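Local coordinates for protein peroxiredoxin (Clostridioides difficile, PDB 6TSB) that hydrolyses chitin through its C-terminal family 18 glycoside hydrolase domain, the part present here, of a bifunctional peroxiredoxin-chitinase of the spore coat, at the interface of chains A and B. Sequence-based numbering; all coordinates share one arbitrary frame. Chains: chain A/B, Peroxiredoxin.

The interface of chains A and B. Residues chain A 290, 293, 295, 297, 304, 307; chain B 221, 223-224.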
ATOM      1  N   ASP A 290       5.351  -8.577   1.727  1.00 66.14           N
ATOM      2  CA  ASP A 290       5.405  -9.886   2.419  1.00 58.33           C
ATOM      3  C   ASP A 290       4.966  -9.634   3.860  1.00 57.97           C
ATOM      4  O   ASP A 290       5.727  -9.006   4.603  1.00 58.61           O
ATOM      5  CB  ASP A 290       6.799 -10.487   2.271  1.00 58.15           C
ATOM      6  CG  ASP A 290       6.877 -11.975   2.530  1.00 58.38           C
ATOM      7  OD1 ASP A 290       6.036 -12.483   3.324  1.00 52.63           O
ATOM      8  OD2 ASP A 290       7.786 -12.615   1.926  1.00 58.06           O
ATOM      9  N   ALA A 293       7.125 -12.128   6.197  1.00 62.64           N
ATOM     10  CA  ALA A 293       8.470 -11.493   6.251  1.00 54.43           C
ATOM     11  C   ALA A 293       8.424 -10.115   6.920  1.00 51.21           C
ATOM     12  O   ALA A 293       9.409  -9.788   7.606  1.00 53.58           O
ATOM     13  CB  ALA A 293       9.048 -11.394   4.864  1.00 57.21           C
ATOM     14  N   VAL A 295       8.263  -7.068   5.412  1.00 48.09           N
ATOM     15  CA  VAL A 295       9.106  -6.106   4.641  1.00 52.92           C
ATOM     16  C   VAL A 295       8.510  -5.830   3.255  1.00 55.17           C
ATOM     17  O   VAL A 295       7.912  -6.719   2.643  1.00 53.89           O
ATOM     18  CB  VAL A 295      10.545  -6.627   4.489  1.00 49.69           C
ATOM     19  CG1 VAL A 295      11.255  -6.603   5.827  1.00 56.66           C
ATOM     20  CG2 VAL A 295      10.613  -8.006   3.836  1.00 50.61           C
ATOM     21  N   TYR A 297       8.706  -4.919  -0.960  1.00 60.71           N
ATOM     22  CA  TYR A 297       9.518  -5.288  -2.140  1.00 60.95           C
ATOM     23  C   TYR A 297       8.824  -4.766  -3.399  1.00 63.77           C
ATOM     24  O   TYR A 297       7.683  -4.290  -3.299  1.00 59.62           O
ATOM     25  CB  TYR A 297       9.769  -6.799  -2.151  1.00 62.80           C
ATOM     26  CG  TYR A 297       8.600  -7.715  -2.439  1.00 64.61           C
ATOM     27  CD1 TYR A 297       7.584  -7.936  -1.516  1.00 66.46           C
ATOM     28  CD2 TYR A 297       8.559  -8.439  -3.626  1.00 67.03           C
ATOM     29  CE1 TYR A 297       6.543  -8.822  -1.785  1.00 68.25           C
ATOM     30  CE2 TYR A 297       7.529  -9.322  -3.911  1.00 71.55           C
ATOM     31  CZ  TYR A 297       6.515  -9.523  -2.989  1.00 75.03           C
ATOM     32  OH  TYR A 297       5.513 -10.410  -3.304  1.00 66.09           O
ATOM     33  N   PHE A 304      10.441 -10.629  -8.915  1.00 91.14           N
ATOM     34  CA  PHE A 304      10.929  -9.882  -7.724  1.00 83.46           C
ATOM     35  C   PHE A 304      12.163  -9.063  -8.149  1.00 76.76           C
ATOM     36  O   PHE A 304      13.109  -9.649  -8.747  1.00 65.41           O
ATOM     37  CB  PHE A 304      11.205 -10.884  -6.595  1.00 77.92           C
ATOM     38  CG  PHE A 304      11.671 -10.313  -5.277  1.00 74.70           C
ATOM     39  CD1 PHE A 304      12.952  -9.792  -5.127  1.00 73.66           C
ATOM     40  CD2 PHE A 304      10.851 -10.356  -4.165  1.00 67.73           C
ATOM     41  CE1 PHE A 304      13.383  -9.297  -3.907  1.00 70.86           C
ATOM     42  CE2 PHE A 304      11.282  -9.847  -2.948  1.00 74.04           C
ATOM     43  CZ  PHE A 304      12.544  -9.314  -2.820  1.00 67.12           C
ATOM     44  N   SER A 307      14.402  -5.276  -2.861  1.00 60.29           N
ATOM     45  CA  SER A 307      14.187  -5.430  -1.397  1.00 55.91           C
ATOM     46  C   SER A 307      14.693  -4.178  -0.665  1.00 52.43           C
ATOM     47  O   SER A 307      15.875  -3.843  -0.792  1.00 55.60           O
ATOM     48  CB  SER A 307      14.882  -6.672  -0.881  1.00 61.22           C
ATOM     49  OG  SER A 307      14.670  -6.856   0.520  1.00 61.59           O
TER
ATOM     50  N   HIS B 221      14.386 -11.330  -0.069  1.00 53.28           N
ATOM     51  CA  HIS B 221      14.564 -10.202   0.883  1.00 59.57           C
ATOM     52  C   HIS B 221      15.990 -10.177   1.437  1.00 61.26           C
ATOM     53  O   HIS B 221      16.571 -11.273   1.700  1.00 56.22           O
ATOM     54  CB  HIS B 221      13.603 -10.275   2.068  1.00 56.35           C
ATOM     55  CG  HIS B 221      12.183 -10.418   1.663  1.00 59.92           C
ATOM     56  ND1 HIS B 221      11.577  -9.519   0.819  1.00 62.53           N
ATOM     57  CD2 HIS B 221      11.253 -11.341   1.992  1.00 63.10           C
ATOM     58  CE1 HIS B 221      10.325  -9.874   0.644  1.00 62.71           C
ATOM     59  NE2 HIS B 221      10.098 -10.988   1.363  1.00 65.81           N
ATOM     60  N   ALA B 223      16.601  -8.078   4.240  1.00 44.79           N
ATOM     61  CA  ALA B 223      16.412  -7.664   5.659  1.00 42.62           C
ATOM     62  C   ALA B 223      15.035  -8.107   6.224  1.00 46.03           C
ATOM     63  O   ALA B 223      14.447  -7.385   7.083  1.00 43.44           O
ATOM     64  CB  ALA B 223      16.596  -6.174   5.770  1.00 46.72           C
ATOM     65  N   ASN B 224      14.559  -9.294   5.839  1.00 44.60           N
ATOM     66  CA  ASN B 224      13.276  -9.862   6.337  1.00 49.70           C
ATOM     67  C   ASN B 224      13.306  -9.897   7.867  1.00 48.70           C
ATOM     68  O   ASN B 224      14.299 -10.384   8.437  1.00 53.49           O
ATOM     69  CB  ASN B 224      12.969 -11.204   5.676  1.00 46.68           C
ATOM     70  CG  ASN B 224      14.070 -12.233   5.816  1.00 52.26           C
ATOM     71  OD1 ASN B 224      15.013 -12.280   5.004  1.00 44.78           O
ATOM     72  ND2 ASN B 224      13.904 -13.120   6.789  1.00 54.05           N
TER
HETATM   73  O   HOH W   1      12.227  -6.877   1.255  1.00 45.25           O
HETATM   74  O   HOH W   2      14.143  -7.016   3.436  1.00 49.52           O
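B:His221, on a loop of one chitinase domain, inserts its imidazole among side chains of A:Asp290, A:Val295, A:Tyr297 and A:Phe304, which lie on three successive strands (286-290, 295-300 and 303-307) of the other. B:His221 NE2 donates to the carboxylate oxygen A:Asp290 OD2 at 2.9 Å, nearly straight at 165°. OD2 lies in the imidazole plane but is itself approached on its anti side, somewhat out of the carboxylate plane, and the two flat groups are strongly twisted against each other. A:Asp290 OD1 accepts the backbone N-H of A:Ala293 at 3.1 Å from above the carboxylate plane, a second-shell bond that should limit rotation of the carboxylate. If the imidazole were protonated, this carboxylate would probably stabilise the charge.

One imidazole face receives the CG2 methyl of A:Val295, 3.5 Å from the ring centroid of B:His221, a CH-pi contact. The valine's CG1 is anti to the carbonyl carbon (chi1 -69°), which turns CG2 to the ring and sends CG1 toward B:Ala223 O and B:Asn224 CA. On the opposite imidazole face, A:Phe304 comes in by its CE2-CZ edge, its plane turned by 66°; A:Phe304 CE2 approaches B:His221 CE1 at 3.7 Å, and B:His221 CE1 lies in the phenyl plane. A:Tyr297 adds CD1 at the imidazole edge.

Water links the remaining ring nitrogen to chain A: water 1 sits 2.8 Å from B:His221 ND1 and also contacts A:Ser307 OG. The two-fold relation of the chains repeats this docking with their roles exchanged, although the structure alone does not establish this dimer as biological. A second water lies 3.0 Å from A:Ser307 OG and 2.8 Å from the backbone N of B:Ala223.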